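Local atomic coordinates of xyloglucan-specific endo-beta-1,4-glucanase BoGH5A (Bacteroides ovatus, PDB entry 3ZMR), a protein that hydrolyses internal beta-1,4-glucosidic linkages in the backbone of xyloglucan, retaining the beta configuration and releasing xyloglucan oligosaccharides. Residues T131-I136 / T148-P153; V175-Q180 / I213-E218. All coordinates share one frame; numbering follows the deposited sequence.

Both contacts lie among the loops at the C-terminal ends of the strands of an eight-stranded beta/alpha barrel, the fold of glycosyl hydrolase family 5, and both border the bound xyloglucan oligosaccharide. Contact 1 joins two parts of the chain that follows strand 125-127; contact 2 joins the loop after strand 170-173 to the end of strand 210-214. Their centres are 11 Å apart and they touch: Phe132 O lies 3.0 Å from Ala176 N, a probable hydrogen bond, and Glu133 CG packs 3.5 Å from His216 CD2. Contact 2 sits nearer the catalytic centre, the side chains of His216 and Glu395, the inferred nucleophile, being about 4 Å apart at their nearest atoms, while contact 1 meets sugars farther along the ligand.

Contact 1: T131-I136 / T148-P153; sequences TFEAVI and TCWGNP. With BGC (beta-D-glucopyranose), chain C; XYS (alpha-D-xylopyranose), chain B; BGC (beta-D-glucopyranose), chain D; EDO (1,2-ethanediol), chain K.
Trp150 lies flat against Ala134, and its side chain can be followed outward atom by atom. CB is 3.8 Å from Ala134 CB. With CG anti to the carbonyl carbon (chi1 -69°), the indole begins beside the same methyl: CG and CD2 each approach it to 3.5 Å. On the pyrrole side, CD1 meets O4 of the chain C glucose at 3.3 Å, over the face opposite Ala134. NE1 gives Val135 O a weak, bent hydrogen bond of 2.9 Å, with an N-H...O angle of 123°. The six-membered ring receives Ala134 CA as a CH-pi contact, 3.6 Å from its centroid and 11° off the normal. At the far end, CH2 comes to 4.1 Å from Glu133 O.

Beside the indole, Cys149 SG fits between Ala134 CB and Ile136 CD1, 3.7 Å from the latter. Elsewhere, Asn152 ND2 and Thr131 OG1 find their stronger partners in Asn130 O and Gly129 O. The type I turn from Thr131 to Ala134 brings the backbone under Trp150. Protein on one indole face and glucose on the other make this an aromatic sugar platform, held mainly by dispersion and CH-pi contact, with one weak polar tie.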
loop_
_atom_site.group_PDB
_atom_site.type_symbol
_atom_site.label_atom_id
_atom_site.label_comp_id
_atom_site.label_asym_id
_atom_site.label_seq_id
_atom_site.Cartn_x
_atom_site.Cartn_y
_atom_site.Cartn_z
ATOM N N THR A 131 -3.783 1.676 18.678
ATOM C CA THR A 131 -5.030 2.284 19.115
ATOM C C THR A 131 -6.226 1.611 18.423
ATOM O O THR A 131 -6.631 0.527 18.867
ATOM C CB THR A 131 -4.956 3.815 19.033
ATOM O OG1 THR A 131 -3.752 4.267 19.678
ATOM C CG2 THR A 131 -6.157 4.469 19.706
ATOM N N PHE A 132 -6.763 2.155 17.322
ATOM C CA PHE A 132 -7.910 1.502 16.686
ATOM C C PHE A 132 -7.592 0.126 16.115
ATOM O O PHE A 132 -8.526 -0.671 15.895
ATOM C CB PHE A 132 -8.600 2.377 15.635
ATOM C CG PHE A 132 -9.492 3.420 16.236
ATOM C CD1 PHE A 132 -10.721 3.076 16.790
ATOM C CD2 PHE A 132 -9.116 4.744 16.257
ATOM C CE1 PHE A 132 -11.543 4.055 17.348
ATOM C CE2 PHE A 132 -9.933 5.723 16.803
ATOM C CZ PHE A 132 -11.142 5.371 17.360
ATOM N N GLU A 133 -6.317 -0.190 15.874
ATOM C CA GLU A 133 -5.937 -1.506 15.391
ATOM C C GLU A 133 -5.603 -2.515 16.542
ATOM O O GLU A 133 -5.287 -3.664 16.282
ATOM C CB GLU A 133 -4.757 -1.430 14.427
ATOM C CG GLU A 133 -3.363 -1.360 15.040
ATOM C CD GLU A 133 -2.903 -0.032 15.577
ATOM O OE1 GLU A 133 -3.716 0.812 16.033
ATOM O OE2 GLU A 133 -1.644 0.157 15.565
ATOM N N ALA A 134 -5.651 -2.039 17.786
ATOM C CA ALA A 134 -5.343 -2.890 18.951
ATOM C C ALA A 134 -6.389 -4.032 19.076
ATOM O O ALA A 134 -7.607 -3.810 19.104
ATOM C CB ALA A 134 -5.334 -2.053 20.205
ATOM N N VAL A 135 -5.878 -5.252 19.118
ATOM C CA VAL A 135 -6.695 -6.460 19.229
ATOM C C VAL A 135 -6.041 -7.391 20.274
ATOM O O VAL A 135 -4.827 -7.474 20.362
ATOM C CB VAL A 135 -6.858 -7.199 17.875
ATOM C CG1 VAL A 135 -7.780 -6.416 16.952
ATOM C CG2 VAL A 135 -5.497 -7.499 17.230
ATOM N N ILE A 136 -6.882 -8.069 21.045
ATOM C CA ILE A 136 -6.428 -9.168 21.887
ATOM C C ILE A 136 -6.583 -10.420 21.016
ATOM O O ILE A 136 -7.668 -10.709 20.496
ATOM C CB ILE A 136 -7.230 -9.250 23.191
ATOM C CG1 ILE A 136 -7.152 -7.929 23.984
ATOM C CG2 ILE A 136 -6.800 -10.460 24.007
ATOM C CD1 ILE A 136 -5.777 -7.428 24.325
ATOM N N THR A 148 -8.733 0.656 23.234
ATOM C CA THR A 148 -7.996 0.891 24.482
ATOM C C THR A 148 -7.222 -0.334 24.944
ATOM O O THR A 148 -6.519 -0.266 25.976
ATOM C CB THR A 148 -8.910 1.356 25.631
ATOM O OG1 THR A 148 -9.759 0.276 26.065
ATOM C CG2 THR A 148 -9.728 2.572 25.204
ATOM N N CYS A 149 -7.301 -1.448 24.213
ATOM C CA CYS A 149 -6.823 -2.722 24.781
ATOM C C CYS A 149 -5.303 -2.890 24.788
ATOM O O CYS A 149 -4.773 -3.831 25.396
ATOM C CB CYS A 149 -7.507 -3.943 24.170
ATOM S SG CYS A 149 -7.028 -4.427 22.520
ATOM N N TRP A 150 -4.603 -2.000 24.084
ATOM C CA TRP A 150 -3.125 -1.950 24.152
ATOM C C TRP A 150 -2.621 -0.744 24.934
ATOM O O TRP A 150 -1.455 -0.386 24.829
ATOM C CB TRP A 150 -2.519 -2.009 22.753
ATOM C CG TRP A 150 -2.675 -3.337 22.047
ATOM C CD1 TRP A 150 -3.184 -4.525 22.563
ATOM C CD2 TRP A 150 -2.291 -3.635 20.692
ATOM N NE1 TRP A 150 -3.146 -5.516 21.610
ATOM C CE2 TRP A 150 -2.607 -4.996 20.451
ATOM C CE3 TRP A 150 -1.729 -2.870 19.648
ATOM C CZ2 TRP A 150 -2.384 -5.588 19.229
ATOM C CZ3 TRP A 150 -1.518 -3.482 18.429
ATOM C CH2 TRP A 150 -1.833 -4.807 18.233
ATOM N N GLY A 151 -3.506 -0.109 25.697
ATOM C CA GLY A 151 -3.095 0.882 26.684
ATOM C C GLY A 151 -3.259 2.341 26.323
ATOM O O GLY A 151 -2.916 3.215 27.125
ATOM N N ASN A 152 -3.743 2.615 25.106
ATOM C CA ASN A 152 -4.048 3.988 24.726
ATOM C C ASN A 152 -5.491 4.371 24.967
ATOM O O ASN A 152 -6.364 3.522 24.904
ATOM C CB ASN A 152 -3.700 4.214 23.251
ATOM C CG ASN A 152 -2.197 4.303 23.050
ATOM O OD1 ASN A 152 -1.546 5.138 23.679
ATOM N ND2 ASN A 152 -1.645 3.450 22.214
ATOM N N PRO A 153 -5.735 5.663 25.228
ATOM C CA PRO A 153 -7.096 6.137 25.296
ATOM C C PRO A 153 -7.696 6.354 23.911
ATOM O O PRO A 153 -6.985 6.329 22.906
ATOM C CB PRO A 153 -6.946 7.488 26.003
ATOM C CG PRO A 153 -5.585 7.976 25.617
ATOM C CD PRO A 153 -4.753 6.754 25.420
HETATM C C2 BGC C . 1.628 -6.154 21.343
HETATM C C3 BGC C . 0.529 -6.230 22.401
HETATM C C4 BGC C . 0.736 -5.123 23.448
HETATM C C5 BGC C . 0.969 -3.771 22.772
HETATM C C6 BGC C . 1.276 -2.664 23.750
HETATM C C1 BGC C . 1.773 -4.747 20.791
HETATM O O2 BGC C . 1.364 -7.081 20.292
HETATM O O3 BGC C . 0.519 -7.569 22.946
HETATM O O4 BGC C . -0.414 -4.935 24.302
HETATM O O5 BGC C . 2.048 -3.843 21.850
HETATM O O6 BGC C . 2.487 -2.971 24.463
HETATM C C1 XYS B . -2.123 -10.676 23.105
HETATM C C2 XYS B . -1.040 -11.542 22.466
HETATM C C3 XYS B . -0.204 -10.707 21.492
HETATM C C4 XYS B . -1.132 -10.010 20.492
HETATM C C5 XYS B . -2.237 -9.224 21.228
HETATM O O2 XYS B . -0.203 -12.124 23.474
HETATM O O3 XYS B . 0.726 -11.572 20.819
HETATM O O4 XYS B . -0.391 -9.148 19.599
HETATM O O5 XYS B . -2.962 -10.099 22.104
HETATM C C2 BGC D . -1.443 -5.264 26.400
HETATM C C3 BGC D . -1.799 -6.256 27.497
HETATM C C4 BGC D . -2.479 -7.463 26.844
HETATM C C5 BGC D . -1.688 -8.044 25.663
HETATM C C6 BGC D . -2.386 -9.200 24.949
HETATM C C1 BGC D . -0.663 -5.947 25.270
HETATM O O2 BGC D . -0.689 -4.202 26.987
HETATM O O3 BGC D . -2.654 -5.679 28.503
HETATM O O4 BGC D . -2.615 -8.436 27.856
HETATM O O5 BGC D . -1.429 -7.009 24.697
HETATM O O6 BGC D . -1.508 -9.687 23.930
HETATM C C1 EDO K . 0.461 2.377 25.193
HETATM O O1 EDO K . 0.846 1.025 24.963
HETATM C C2 EDO K . 0.617 2.822 26.637
HETATM O O2 EDO K . 1.852 2.353 27.178
#

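Contact 2: V175-Q180 / I213-E218. With XYS (alpha-D-xylopyranose), chain E; GLC (alpha-D-glucopyranose), chain L; BGC (beta-D-glucopyranose), chain F.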
loop_
_atom_site.group_PDB
_atom_site.type_symbol
_atom_site.label_atom_id
_atom_site.label_comp_id
_atom_site.label_asym_id
_atom_site.label_seq_id
_atom_site.Cartn_x
_atom_site.Cartn_y
_atom_site.Cartn_z
ATOM N N VAL A 175 -6.565 0.839 11.694
ATOM C CA VAL A 175 -7.853 0.387 12.213
ATOM C C VAL A 175 -7.990 -1.126 12.057
ATOM O O VAL A 175 -7.637 -1.716 11.024
ATOM C CB VAL A 175 -9.045 1.053 11.488
ATOM C CG1 VAL A 175 -10.368 0.764 12.212
ATOM C CG2 VAL A 175 -8.855 2.553 11.393
ATOM N N ALA A 176 -8.544 -1.737 13.106
ATOM C CA ALA A 176 -8.970 -3.128 13.089
ATOM C C ALA A 176 -10.505 -3.086 13.097
ATOM O O ALA A 176 -11.122 -2.159 13.656
ATOM C CB ALA A 176 -8.501 -3.839 14.350
ATOM N N TYR A 177 -11.089 -4.103 12.468
ATOM C CA TYR A 177 -12.550 -4.289 12.406
ATOM C C TYR A 177 -13.015 -5.692 12.759
ATOM O O TYR A 177 -14.177 -5.867 13.142
ATOM C CB TYR A 177 -13.069 -3.947 11.001
ATOM C CG TYR A 177 -12.805 -2.551 10.510
ATOM C CD1 TYR A 177 -11.628 -2.241 9.829
ATOM C CD2 TYR A 177 -13.714 -1.521 10.756
ATOM C CE1 TYR A 177 -11.411 -0.943 9.356
ATOM C CE2 TYR A 177 -13.499 -0.236 10.308
ATOM C CZ TYR A 177 -12.353 0.056 9.627
ATOM O OH TYR A 177 -12.224 1.357 9.177
ATOM N N SER A 178 -12.135 -6.674 12.587
ATOM C CA SER A 178 -12.504 -8.092 12.649
ATOM C C SER A 178 -12.754 -8.620 14.070
ATOM O O SER A 178 -13.223 -9.754 14.255
ATOM C CB SER A 178 -11.488 -8.970 11.931
ATOM O OG SER A 178 -11.496 -8.650 10.538
ATOM N N HIS A 179 -12.480 -7.773 15.048
ATOM C CA HIS A 179 -12.855 -8.009 16.442
ATOM C C HIS A 179 -14.208 -7.400 16.792
ATOM O O HIS A 179 -14.670 -7.478 17.939
ATOM C CB HIS A 179 -11.784 -7.471 17.386
ATOM C CG HIS A 179 -11.565 -5.998 17.302
ATOM N ND1 HIS A 179 -11.701 -5.289 16.124
ATOM C CD2 HIS A 179 -11.127 -5.111 18.231
ATOM C CE1 HIS A 179 -11.411 -4.021 16.353
ATOM N NE2 HIS A 179 -11.048 -3.885 17.619
ATOM N N GLN A 180 -14.859 -6.807 15.792
ATOM C CA GLN A 180 -16.096 -6.026 15.984
ATOM C C GLN A 180 -17.176 -6.417 14.964
ATOM O O GLN A 180 -17.990 -5.566 14.548
ATOM C CB GLN A 180 -15.818 -4.518 15.947
ATOM C CG GLN A 180 -14.885 -4.058 17.048
ATOM C CD GLN A 180 -15.567 -3.961 18.403
ATOM O OE1 GLN A 180 -16.783 -3.793 18.506
ATOM N NE2 GLN A 180 -14.780 -4.060 19.461
ATOM N N ILE A 213 -6.980 6.094 6.739
ATOM C CA ILE A 213 -7.471 4.908 7.470
ATOM C C ILE A 213 -7.153 3.656 6.668
ATOM O O ILE A 213 -7.179 3.681 5.430
ATOM C CB ILE A 213 -8.969 4.976 7.805
ATOM C CG1 ILE A 213 -9.836 5.143 6.557
ATOM C CG2 ILE A 213 -9.216 6.088 8.819
ATOM C CD1 ILE A 213 -11.323 5.065 6.840
ATOM N N ASN A 214 -6.861 2.562 7.347
ATOM C CA ASN A 214 -6.560 1.299 6.702
ATOM C C ASN A 214 -7.376 0.155 7.302
ATOM O O ASN A 214 -8.272 0.365 8.125
ATOM C CB ASN A 214 -5.064 1.022 6.707
ATOM C CG ASN A 214 -4.546 0.501 8.033
ATOM O OD1 ASN A 214 -5.285 0.377 9.015
ATOM N ND2 ASN A 214 -3.254 0.268 8.092
ATOM N N ILE A 215 -7.110 -1.052 6.824
ATOM C CA ILE A 215 -7.374 -2.287 7.592
ATOM C C ILE A 215 -5.980 -2.829 7.942
ATOM O O ILE A 215 -5.178 -3.122 7.070
ATOM C CB ILE A 215 -8.195 -3.334 6.819
ATOM C CG1 ILE A 215 -9.563 -2.791 6.402
ATOM C CG2 ILE A 215 -8.361 -4.566 7.717
ATOM C CD1 ILE A 215 -10.324 -3.758 5.527
ATOM N N HIS A 216 -5.684 -2.955 9.234
ATOM C CA HIS A 216 -4.331 -3.232 9.684
ATOM C C HIS A 216 -4.167 -4.749 9.862
ATOM O O HIS A 216 -4.987 -5.535 9.371
ATOM C CB HIS A 216 -4.054 -2.466 10.986
ATOM C CG HIS A 216 -2.615 -2.111 11.220
ATOM N ND1 HIS A 216 -1.969 -1.166 10.469
ATOM C CD2 HIS A 216 -1.711 -2.547 12.145
ATOM C CE1 HIS A 216 -0.731 -1.014 10.918
ATOM N NE2 HIS A 216 -0.553 -1.834 11.954
ATOM N N TRP A 217 -3.135 -5.156 10.586
ATOM C CA TRP A 217 -2.786 -6.567 10.781
ATOM C C TRP A 217 -3.939 -7.394 11.369
ATOM O O TRP A 217 -4.299 -8.438 10.851
ATOM C CB TRP A 217 -1.582 -6.622 11.730
ATOM C CG TRP A 217 -1.192 -8.004 12.178
ATOM C CD1 TRP A 217 -0.615 -9.016 11.428
ATOM C CD2 TRP A 217 -1.367 -8.542 13.503
ATOM N NE1 TRP A 217 -0.433 -10.144 12.213
ATOM C CE2 TRP A 217 -0.857 -9.866 13.485
ATOM C CE3 TRP A 217 -1.851 -8.013 14.710
ATOM C CZ2 TRP A 217 -0.826 -10.657 14.621
ATOM C CZ3 TRP A 217 -1.829 -8.824 15.839
ATOM C CH2 TRP A 217 -1.334 -10.109 15.783
ATOM N N GLU A 218 -4.484 -6.910 12.476
ATOM C CA GLU A 218 -5.630 -7.524 13.183
ATOM C C GLU A 218 -5.632 -9.070 13.201
ATOM O O GLU A 218 -6.605 -9.737 12.847
ATOM C CB GLU A 218 -6.963 -6.951 12.742
ATOM C CG GLU A 218 -7.332 -7.144 11.292
ATOM C CD GLU A 218 -8.792 -6.826 11.005
ATOM O OE1 GLU A 218 -9.420 -6.107 11.811
ATOM O OE2 GLU A 218 -9.293 -7.293 9.954
HETATM C C1 XYS E . 1.301 -7.033 15.692
HETATM C C2 XYS E . 1.903 -8.418 15.337
HETATM C C3 XYS E . 3.011 -8.181 14.317
HETATM C C4 XYS E . 2.520 -7.381 13.118
HETATM C C5 XYS E . 1.789 -6.084 13.518
HETATM O O2 XYS E . 2.458 -9.159 16.467
HETATM O O3 XYS E . 3.562 -9.406 13.824
HETATM O O4 XYS E . 3.648 -7.048 12.326
HETATM O O5 XYS E . 0.817 -6.364 14.516
HETATM C C1 GLC L . 4.889 -2.273 11.370
HETATM C C2 GLC L . 3.459 -2.603 11.781
HETATM C C3 GLC L . 3.126 -2.058 13.171
HETATM C C4 GLC L . 4.205 -2.572 14.129
HETATM C C5 GLC L . 5.608 -2.314 13.558
HETATM C C6 GLC L . 6.745 -2.777 14.464
HETATM O O2 GLC L . 2.588 -2.127 10.789
HETATM O O3 GLC L . 1.778 -2.395 13.569
HETATM O O4 GLC L . 4.031 -1.856 15.321
HETATM O O5 GLC L . 5.739 -2.909 12.287
HETATM O O6 GLC L . 7.084 -1.679 15.290
HETATM C C2 BGC F . 3.420 -2.734 11.614
HETATM C C3 BGC F . 3.207 -2.127 13.011
HETATM C C4 BGC F . 4.321 -2.502 13.983
HETATM C C5 BGC F . 5.616 -2.101 13.263
HETATM C C6 BGC F . 6.826 -2.338 14.151
HETATM C C1 BGC F . 4.826 -2.607 11.011
HETATM O O2 BGC F . 2.482 -2.151 10.711
HETATM O O3 BGC F . 1.938 -2.587 13.521
HETATM O O4 BGC F . 4.103 -1.855 15.269
HETATM O O5 BGC F . 5.787 -2.846 12.041
HETATM O O6 BGC F . 6.706 -3.670 14.680
HETATM O O HOH W 1 -10.314 1.777 7.378
#
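Glu218 reaches the Ser178 hydroxyl and the peptide nitrogens of Tyr177 and Ser178 with its two carboxylate oxygens, making the main polar grip of this contact. OE1 accepts two backbone N-H groups: Tyr177 N at 2.7 Å, met nearly along the C-O direction, and Ser178 N on the syn side, through an N-H...O angle of 171°. OE2 takes the hydroxyl of Ser178 OG at 2.7 Å from above the carboxylate plane, and Trp221 NE1 as an outside donor. Four donors on this buried carboxylate would probably stabilise its charge and fix its rotation. Two further bonds tie the two segments: Val175 N to Asn214 OD1, almost in line with that carbonyl, and His216 N to Val175 O at 2.9 Å. A water bridges Tyr177 OH and Asn214 O.

Apolar packing is slighter. Tyr177 CE1 lies 3.9 Å from Ile215 CG1, and Val175 CG2 faces Ile213 CB.

These bonds join the loop after barrel strand 170-173 to the end of its parallel neighbour, strand 210-214, where the eight-stranded beta/alpha barrel opens onto its active site.

Among the ligand contacts, Asn214 acts as second shell. Its ND2 donates to His216 ND1 at 3.1 Å, in the imidazole plane, which would help to hold the ring's orientation; NE2 is the nitrogen turned to the sugar. NE2 binds O3 of the glucose, modelled in both anomeric forms, 2.9 Å away in the alpha form. With CG anti to the backbone N (chi1 173°), the Trp217 indole is carried out toward a xylose, whose C2 stands 3.4 Å above the ring centre. An alanine here would probably cost this xylose its aromatic stacking surface, weakening the grip on a side-chain branch of xyloglucan. Trp217 CE3 also comes within 3.1 Å of the xylose O5.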